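Local coordinates for protein HTH-type transcriptional repressor NemR (Escherichia coli, PDB 4YZE) that represses transcription of the nemRA-gloA operon by binding the NemR box, and responds to electrophiles and reactive chlorine species, at residues A[45-50]-A[55-60]; A[11-16]-A[62-67]. The protein carries 5 engineered substitutions. All coordinates share one frame; numbering follows the deposited sequence.

Overall arrangement
Both contacts lie in the TetR-type DNA-binding domain and share helix 54-79, at successive places along it. Interaction 1 joins this helix to helix 44-50 and interaction 2 joins it to helix 10-26. Interaction 1 is buried and wholly apolar: two phenylalanine rings meet and no hydrogen bond crosses. Interaction 2 is partly buried and nearer the centre of the chain. There an exposed glutamate pairs with an arginine whose CD lies against a buried leucine. The two contacts touch one another, with centres about 10 Å apart. Phe57 of interaction 1 packs on Leu16 of interaction 2, which in turn lies against Arg64. The salt bridge with Glu13 is on the more exposed side.

Interaction 1 of 2, residues A[45-50]-A[55-60]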
ATOM      1  N   GLY A  45     -19.180  24.003 -19.941  1.00 57.27           N
ATOM      2  CA  GLY A  45     -19.838  23.397 -21.087  1.00 58.16           C
ATOM      3  C   GLY A  45     -18.879  22.578 -21.934  1.00 56.51           C
ATOM      4  O   GLY A  45     -19.267  21.561 -22.517  1.00 61.31           O
ATOM      5  N   SER A  46     -17.626  23.025 -22.002  1.00 61.89           N
ATOM      6  CA  SER A  46     -16.593  22.298 -22.722  1.00 59.66           C
ATOM      7  C   SER A  46     -16.283  20.975 -22.042  1.00 62.08           C
ATOM      8  O   SER A  46     -16.108  19.950 -22.713  1.00 68.33           O
ATOM      9  CB  SER A  46     -15.326  23.136 -22.848  1.00 57.57           C
ATOM     10  OG  SER A  46     -15.552  24.249 -23.681  1.00 69.65           O
ATOM     11  N   PHE A  47     -16.210  20.995 -20.714  1.00 58.17           N
ATOM     12  CA  PHE A  47     -15.968  19.772 -19.965  1.00 61.03           C
ATOM     13  C   PHE A  47     -17.048  18.753 -20.292  1.00 61.45           C
ATOM     14  O   PHE A  47     -16.762  17.594 -20.612  1.00 64.21           O
ATOM     15  CB  PHE A  47     -15.945  20.035 -18.458  1.00 52.09           C
ATOM     16  CG  PHE A  47     -15.887  18.776 -17.630  1.00 51.11           C
ATOM     17  CD1 PHE A  47     -14.676  18.116 -17.423  1.00 49.78           C
ATOM     18  CD2 PHE A  47     -17.044  18.233 -17.074  1.00 53.96           C
ATOM     19  CE1 PHE A  47     -14.621  16.936 -16.670  1.00 48.87           C
ATOM     20  CE2 PHE A  47     -17.003  17.064 -16.324  1.00 51.03           C
ATOM     21  CZ  PHE A  47     -15.786  16.410 -16.121  1.00 49.50           C
ATOM     22  N   TYR A  48     -18.294  19.202 -20.218  1.00 59.28           N
ATOM     23  CA  TYR A  48     -19.431  18.327 -20.433  1.00 63.05           C
ATOM     24  C   TYR A  48     -19.576  17.909 -21.899  1.00 64.35           C
ATOM     25  O   TYR A  48     -20.303  16.967 -22.211  1.00 70.38           O
ATOM     26  CB  TYR A  48     -20.709  18.971 -19.871  1.00 58.96           C
ATOM     27  CG  TYR A  48     -20.840  18.763 -18.377  1.00 56.39           C
ATOM     28  CD1 TYR A  48     -20.841  17.474 -17.839  1.00 58.35           C
ATOM     29  CD2 TYR A  48     -20.947  19.838 -17.505  1.00 56.71           C
ATOM     30  CE1 TYR A  48     -20.950  17.262 -16.476  1.00 58.30           C
ATOM     31  CE2 TYR A  48     -21.065  19.636 -16.134  1.00 58.88           C
ATOM     32  CZ  TYR A  48     -21.062  18.343 -15.627  1.00 64.43           C
ATOM     33  OH  TYR A  48     -21.169  18.115 -14.272  1.00 69.76           O
ATOM     34  N   HIS A  49     -18.869  18.607 -22.788  1.00 64.52           N
ATOM     35  CA  HIS A  49     -18.755  18.197 -24.188  1.00 69.14           C
ATOM     36  C   HIS A  49     -17.821  16.981 -24.346  1.00 69.26           C
ATOM     37  O   HIS A  49     -18.016  16.136 -25.222  1.00 67.77           O
ATOM     38  CB  HIS A  49     -18.264  19.371 -25.050  1.00 70.17           C
ATOM     39  CG  HIS A  49     -17.824  18.974 -26.427  1.00 84.87           C
ATOM     40  ND1 HIS A  49     -16.506  19.027 -26.832  1.00 93.93           N
ATOM     41  CD2 HIS A  49     -18.524  18.513 -27.491  1.00 91.06           C
ATOM     42  CE1 HIS A  49     -16.414  18.616 -28.085  1.00 94.23           C
ATOM     43  NE2 HIS A  49     -17.625  18.298 -28.508  1.00 94.66           N
ATOM     44  N   TYR A  50     -16.804  16.896 -23.494  1.00 69.94           N
ATOM     45  CA  TYR A  50     -15.829  15.814 -23.592  1.00 68.92           C
ATOM     46  C   TYR A  50     -16.184  14.638 -22.698  1.00 65.33           C
ATOM     47  O   TYR A  50     -15.966  13.482 -23.056  1.00 69.21           O
ATOM     48  CB  TYR A  50     -14.424  16.316 -23.254  1.00 68.08           C
ATOM     49  CG  TYR A  50     -13.890  17.301 -24.260  1.00 74.40           C
ATOM     50  CD1 TYR A  50     -13.753  16.947 -25.594  1.00 81.91           C
ATOM     51  CD2 TYR A  50     -13.521  18.582 -23.881  1.00 71.19           C
ATOM     52  CE1 TYR A  50     -13.272  17.845 -26.524  1.00 84.81           C
ATOM     53  CE2 TYR A  50     -13.032  19.485 -24.804  1.00 73.75           C
ATOM     54  CZ  TYR A  50     -12.914  19.109 -26.123  1.00 78.79           C
ATOM     55  OH  TYR A  50     -12.432  20.000 -27.049  1.00 80.59           O
ATOM     56  N   GLU A  55     -17.196  11.117 -13.022  1.00 49.10           N
ATOM     57  CA  GLU A  55     -16.855   9.701 -12.986  1.00 52.48           C
ATOM     58  C   GLU A  55     -16.243   9.272 -14.309  1.00 51.23           C
ATOM     59  O   GLU A  55     -15.229   8.577 -14.333  1.00 53.55           O
ATOM     60  CB  GLU A  55     -18.083   8.840 -12.677  1.00 51.13           C
ATOM     61  CG  GLU A  55     -17.748   7.315 -12.604  1.00 49.20           C
ATOM     62  CD  GLU A  55     -17.995   6.574 -13.919  1.00 72.14           C
ATOM     63  OE1 GLU A  55     -18.452   7.203 -14.894  1.00 71.78           O
ATOM     64  OE2 GLU A  55     -17.745   5.353 -13.981  1.00 77.50           O
ATOM     65  N   ALA A  56     -16.868   9.693 -15.407  1.00 51.63           N
ATOM     66  CA  ALA A  56     -16.394   9.335 -16.743  1.00 57.66           C
ATOM     67  C   ALA A  56     -14.969   9.860 -16.950  1.00 53.81           C
ATOM     68  O   ALA A  56     -14.080   9.162 -17.463  1.00 51.63           O
ATOM     69  CB  ALA A  56     -17.345   9.888 -17.803  1.00 54.79           C
ATOM     70  N   PHE A  57     -14.772  11.100 -16.523  1.00 50.34           N
ATOM     71  CA  PHE A  57     -13.488  11.757 -16.581  1.00 45.10           C
ATOM     72  C   PHE A  57     -12.385  10.983 -15.841  1.00 45.17           C
ATOM     73  O   PHE A  57     -11.256  10.838 -16.344  1.00 43.51           O
ATOM     74  CB  PHE A  57     -13.631  13.155 -15.989  1.00 49.10           C
ATOM     75  CG  PHE A  57     -12.339  13.853 -15.819  1.00 45.14           C
ATOM     76  CD1 PHE A  57     -11.754  14.512 -16.890  1.00 48.48           C
ATOM     77  CD2 PHE A  57     -11.699  13.852 -14.596  1.00 44.52           C
ATOM     78  CE1 PHE A  57     -10.550  15.170 -16.742  1.00 47.70           C
ATOM     79  CE2 PHE A  57     -10.493  14.501 -14.435  1.00 54.87           C
ATOM     80  CZ  PHE A  57      -9.916  15.163 -15.511  1.00 53.25           C
ATOM     81  N   GLY A  58     -12.707  10.507 -14.638  1.00 45.16           N
ATOM     82  CA  GLY A  58     -11.772   9.716 -13.858  1.00 46.86           C
ATOM     83  C   GLY A  58     -11.308   8.454 -14.576  1.00 42.85           C
ATOM     84  O   GLY A  58     -10.131   8.115 -14.519  1.00 42.00           O
ATOM     85  N   VAL A  59     -12.231   7.760 -15.241  1.00 41.96           N
ATOM     86  CA  VAL A  59     -11.877   6.554 -15.988  1.00 42.94           C
ATOM     87  C   VAL A  59     -10.894   6.901 -17.106  1.00 47.89           C
ATOM     88  O   VAL A  59      -9.851   6.251 -17.247  1.00 45.47           O
ATOM     89  CB  VAL A  59     -13.096   5.866 -16.607  1.00 46.04           C
ATOM     90  CG1 VAL A  59     -12.678   4.529 -17.245  1.00 47.43           C
ATOM     91  CG2 VAL A  59     -14.155   5.625 -15.553  1.00 53.82           C
ATOM     92  N   ALA A  60     -11.235   7.925 -17.889  1.00 48.64           N
ATOM     93  CA  ALA A  60     -10.364   8.418 -18.944  1.00 42.40           C
ATOM     94  C   ALA A  60      -9.009   8.858 -18.380  1.00 44.02           C
ATOM     95  O   ALA A  60      -7.955   8.562 -18.973  1.00 41.44           O
ATOM     96  CB  ALA A  60     -11.034   9.560 -19.697  1.00 43.78           C
TER
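Phe47 and Phe57 form an aromatic pair between helix 44-50 and helix 54-79. The ring centroids are 5.8 Å apart and the planes stand at 54°. The pair is therefore oblique, neither stacked nor T-shaped. The side chains cross at about a right angle. In both residues CG is anti to the backbone N (chi1 172°), beside the carbonyl carbon. The Phe47 ring then reaches the base of Phe57, whose own ring extends toward helix 10-26.

The apolar contacts are few. Phe47 reaches across with the far end of its ring. Its CE1 lies 3.8 Å from Phe57 CD1, which sits at the edge of the Phe47 ring, near its plane. Phe47 CZ comes 3.9 Å from Phe57 CB, so it meets the root of the partner side chain. No hydrogen bond or charge crosses here.

Other hydrophobic groups join the core. Leu33 and Leu37 of helix 33-40 touch Phe47. Phe57 takes Phe51 in an edge-to-face ring contact and packs on Leu16.

Phe47 thus ties the second helix of the predicted helix-turn-helix motif to the long helix 54-79, in the small hydrophobic core of a TetR-family DNA-binding domain.

Interaction 2 of 2, residues A[11-16]-A[62-67]; sequences TREHLL and LERHYA
Arg64 on helix 54-79 reaches Glu13 and Leu16 on helix 10-26. Its CB points toward that helix. CG is anti to the backbone N (chi1 169°) and the chain is extended as far as NE, which brings the polar end to helix 10-26. CD is the first atom to touch. It lies 3.7 Å from Leu16 CB and 3.9 Å from Leu16 CD1, so the methylene rests on a buried leucine. NE then donates a hydrogen bond to Glu13 OE1, bent at 148°. The modelled NE to OE1 distance, 2.5 Å, is very short and its exact value is doubtful.

This salt bridge links the first helix of the TetR-type DNA-binding domain to the long helix that follows the helix-turn-helix. Glu13 curls to meet it through a bend at chi2, and its carboxylate plane is turned 51° from the guanidinium.

Beyond NE, the backbone O of Glu13 sits over one guanidinium face. Arg64 NH2 lies 3.4 Å from Glu13 OE1, near it but not hydrogen-bonded. A leucine in place of Arg64 would probably leave the Glu13 carboxylate without its charged mate. NH1 makes a long, weak ion pair with Glu20.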
ATOM      1  N   THR A  11      -7.339  20.226 -25.722  1.00 78.33           N
ATOM      2  CA  THR A  11      -8.164  20.581 -24.571  1.00 74.30           C
ATOM      3  C   THR A  11      -8.436  19.347 -23.716  1.00 71.48           C
ATOM      4  O   THR A  11      -8.278  19.367 -22.490  1.00 71.48           O
ATOM      5  CB  THR A  11      -9.516  21.162 -25.021  1.00 74.97           C
ATOM      6  OG1 THR A  11      -9.297  22.252 -25.928  1.00 78.31           O
ATOM      7  CG2 THR A  11     -10.324  21.646 -23.819  1.00 72.82           C
ATOM      8  N   ARG A  12      -8.853  18.278 -24.383  1.00 68.41           N
ATOM      9  CA  ARG A  12      -9.103  17.001 -23.729  1.00 67.83           C
ATOM     10  C   ARG A  12      -7.911  16.535 -22.887  1.00 58.56           C
ATOM     11  O   ARG A  12      -8.082  16.195 -21.715  1.00 49.44           O
ATOM     12  CB  ARG A  12      -9.457  15.941 -24.768  1.00 65.87           C
ATOM     13  CG  ARG A  12     -10.399  14.884 -24.249  1.00 68.10           C
ATOM     14  CD  ARG A  12     -10.646  13.804 -25.285  1.00 70.12           C
ATOM     15  NE  ARG A  12     -11.283  12.633 -24.694  1.00 70.01           N
ATOM     16  CZ  ARG A  12     -10.619  11.661 -24.071  1.00 71.28           C
ATOM     17  NH1 ARG A  12      -9.297  11.727 -23.951  1.00 65.85           N
ATOM     18  NH2 ARG A  12     -11.273  10.622 -23.565  1.00 68.26           N
ATOM     19  N   GLU A  13      -6.714  16.528 -23.471  1.00 61.57           N
ATOM     20  CA  GLU A  13      -5.515  16.138 -22.726  1.00 65.86           C
ATOM     21  C   GLU A  13      -5.255  17.108 -21.575  1.00 61.89           C
ATOM     22  O   GLU A  13      -4.825  16.705 -20.491  1.00 58.17           O
ATOM     23  CB  GLU A  13      -4.285  16.080 -23.640  1.00 74.99           C
ATOM     24  CG  GLU A  13      -4.231  14.869 -24.559  1.00 85.32           C
ATOM     25  CD  GLU A  13      -3.972  13.564 -23.815  1.00 88.82           C
ATOM     26  OE1 GLU A  13      -3.042  13.525 -22.976  1.00 91.49           O
ATOM     27  OE2 GLU A  13      -4.698  12.579 -24.073  1.00 83.82           O
ATOM     28  N   HIS A  14      -5.522  18.387 -21.813  1.00 60.38           N
ATOM     29  CA  HIS A  14      -5.311  19.392 -20.784  1.00 55.27           C
ATOM     30  C   HIS A  14      -6.154  19.111 -19.545  1.00 53.67           C
ATOM     31  O   HIS A  14      -5.634  19.155 -18.431  1.00 55.83           O
ATOM     32  CB  HIS A  14      -5.595  20.795 -21.308  1.00 55.06           C
ATOM     33  CG  HIS A  14      -5.244  21.872 -20.335  1.00 64.89           C
ATOM     34  ND1 HIS A  14      -4.068  21.861 -19.604  1.00 67.30           N
ATOM     35  CD2 HIS A  14      -5.907  22.985 -19.952  1.00 65.80           C
ATOM     36  CE1 HIS A  14      -4.026  22.918 -18.826  1.00 67.79           C
ATOM     37  NE2 HIS A  14      -5.133  23.625 -19.016  1.00 67.30           N
ATOM     38  N   LEU A  15      -7.441  18.822 -19.739  1.00 52.20           N
ATOM     39  CA  LEU A  15      -8.317  18.459 -18.623  1.00 53.37           C
ATOM     40  C   LEU A  15      -7.805  17.203 -17.894  1.00 51.85           C
ATOM     41  O   LEU A  15      -7.725  17.167 -16.663  1.00 47.30           O
ATOM     42  CB  LEU A  15      -9.746  18.227 -19.117  1.00 54.73           C
ATOM     43  CG  LEU A  15     -10.593  19.454 -19.470  1.00 58.14           C
ATOM     44  CD1 LEU A  15     -11.845  19.051 -20.228  1.00 50.07           C
ATOM     45  CD2 LEU A  15     -10.964  20.247 -18.226  1.00 50.11           C
ATOM     46  N   LEU A  16      -7.455  16.176 -18.659  1.00 47.93           N
ATOM     47  CA  LEU A  16      -6.994  14.927 -18.065  1.00 49.51           C
ATOM     48  C   LEU A  16      -5.735  15.157 -17.231  1.00 50.06           C
ATOM     49  O   LEU A  16      -5.645  14.694 -16.093  1.00 43.56           O
ATOM     50  CB  LEU A  16      -6.762  13.875 -19.146  1.00 53.11           C
ATOM     51  CG  LEU A  16      -8.050  13.453 -19.858  1.00 55.82           C
ATOM     52  CD1 LEU A  16      -7.745  12.620 -21.098  1.00 52.81           C
ATOM     53  CD2 LEU A  16      -8.983  12.681 -18.911  1.00 43.94           C
ATOM     54  N   LEU A  62      -7.520   7.781 -15.584  1.00 39.77           N
ATOM     55  CA  LEU A  62      -6.743   6.623 -15.162  1.00 37.53           C
ATOM     56  C   LEU A  62      -6.206   5.893 -16.380  1.00 45.00           C
ATOM     57  O   LEU A  62      -5.037   5.502 -16.398  1.00 49.19           O
ATOM     58  CB  LEU A  62      -7.584   5.678 -14.306  1.00 36.85           C
ATOM     59  CG  LEU A  62      -7.880   6.132 -12.879  1.00 47.76           C
ATOM     60  CD1 LEU A  62      -8.719   5.097 -12.144  1.00 41.69           C
ATOM     61  CD2 LEU A  62      -6.591   6.353 -12.145  1.00 51.49           C
ATOM     62  N   GLU A  63      -7.056   5.714 -17.391  1.00 41.51           N
ATOM     63  CA  GLU A  63      -6.659   4.970 -18.588  1.00 47.56           C
ATOM     64  C   GLU A  63      -5.495   5.678 -19.250  1.00 44.90           C
ATOM     65  O   GLU A  63      -4.553   5.036 -19.694  1.00 48.53           O
ATOM     66  CB  GLU A  63      -7.833   4.806 -19.564  1.00 50.86           C
ATOM     67  CG  GLU A  63      -8.850   3.758 -19.125  1.00 54.42           C
ATOM     68  CD  GLU A  63     -10.125   3.785 -19.951  1.00 58.31           C
ATOM     69  OE1 GLU A  63     -10.258   4.675 -20.818  1.00 59.58           O
ATOM     70  OE2 GLU A  63     -10.998   2.915 -19.730  1.00 58.59           O
ATOM     71  N   ARG A  64      -5.549   7.007 -19.280  1.00 39.95           N
ATOM     72  CA  ARG A  64      -4.452   7.791 -19.813  1.00 43.44           C
ATOM     73  C   ARG A  64      -3.203   7.532 -18.980  1.00 50.56           C
ATOM     74  O   ARG A  64      -2.156   7.178 -19.514  1.00 55.10           O
ATOM     75  CB  ARG A  64      -4.796   9.288 -19.819  1.00 45.94           C
ATOM     76  CG  ARG A  64      -3.606  10.200 -20.117  1.00 47.51           C
ATOM     77  CD  ARG A  64      -4.054  11.634 -20.415  1.00 49.28           C
ATOM     78  NE  ARG A  64      -2.942  12.533 -20.728  1.00 45.53           N
ATOM     79  CZ  ARG A  64      -2.185  13.132 -19.810  1.00 52.26           C
ATOM     80  NH1 ARG A  64      -2.404  12.913 -18.516  1.00 52.80           N
ATOM     81  NH2 ARG A  64      -1.198  13.939 -20.177  1.00 51.66           N
ATOM     82  N   HIS A  65      -3.328   7.687 -17.668  1.00 51.12           N
ATOM     83  CA  HIS A  65      -2.206   7.490 -16.764  1.00 46.77           C
ATOM     84  C   HIS A  65      -1.566   6.099 -16.888  1.00 45.15           C
ATOM     85  O   HIS A  65      -0.346   5.979 -16.917  1.00 40.80           O
ATOM     86  CB  HIS A  65      -2.662   7.704 -15.327  1.00 43.36           C
ATOM     87  CG  HIS A  65      -1.674   7.237 -14.310  1.00 44.02           C
ATOM     88  ND1 HIS A  65      -0.665   8.042 -13.832  1.00 50.81           N
ATOM     89  CD2 HIS A  65      -1.540   6.050 -13.673  1.00 38.66           C
ATOM     90  CE1 HIS A  65       0.051   7.373 -12.945  1.00 50.03           C
ATOM     91  NE2 HIS A  65      -0.463   6.162 -12.829  1.00 45.07           N
ATOM     92  N   TYR A  66      -2.374   5.050 -16.941  1.00 36.21           N
ATOM     93  CA  TYR A  66      -1.797   3.714 -16.982  1.00 43.81           C
ATOM     94  C   TYR A  66      -1.234   3.405 -18.368  1.00 54.96           C
ATOM     95  O   TYR A  66      -0.284   2.633 -18.492  1.00 52.73           O
ATOM     96  CB  TYR A  66      -2.802   2.635 -16.542  1.00 44.31           C
ATOM     97  CG  TYR A  66      -3.083   2.664 -15.056  1.00 46.44           C
ATOM     98  CD1 TYR A  66      -2.075   2.396 -14.124  1.00 46.07           C
ATOM     99  CD2 TYR A  66      -4.348   2.963 -14.583  1.00 39.02           C
ATOM    100  CE1 TYR A  66      -2.331   2.440 -12.749  1.00 46.86           C
ATOM    101  CE2 TYR A  66      -4.621   3.006 -13.216  1.00 45.55           C
ATOM    102  CZ  TYR A  66      -3.613   2.752 -12.304  1.00 51.61           C
ATOM    103  OH  TYR A  66      -3.917   2.795 -10.955  1.00 46.89           O
ATOM    104  N   ALA A  67      -1.819   3.995 -19.407  1.00 55.32           N
ATOM    105  CA  ALA A  67      -1.339   3.762 -20.774  1.00 52.89           C
ATOM    106  C   ALA A  67       0.094   4.247 -20.902  1.00 52.97           C
ATOM    107  O   ALA A  67       0.958   3.564 -21.458  1.00 61.86           O
ATOM    108  CB  ALA A  67      -2.224   4.466 -21.792  1.00 51.39           C
TER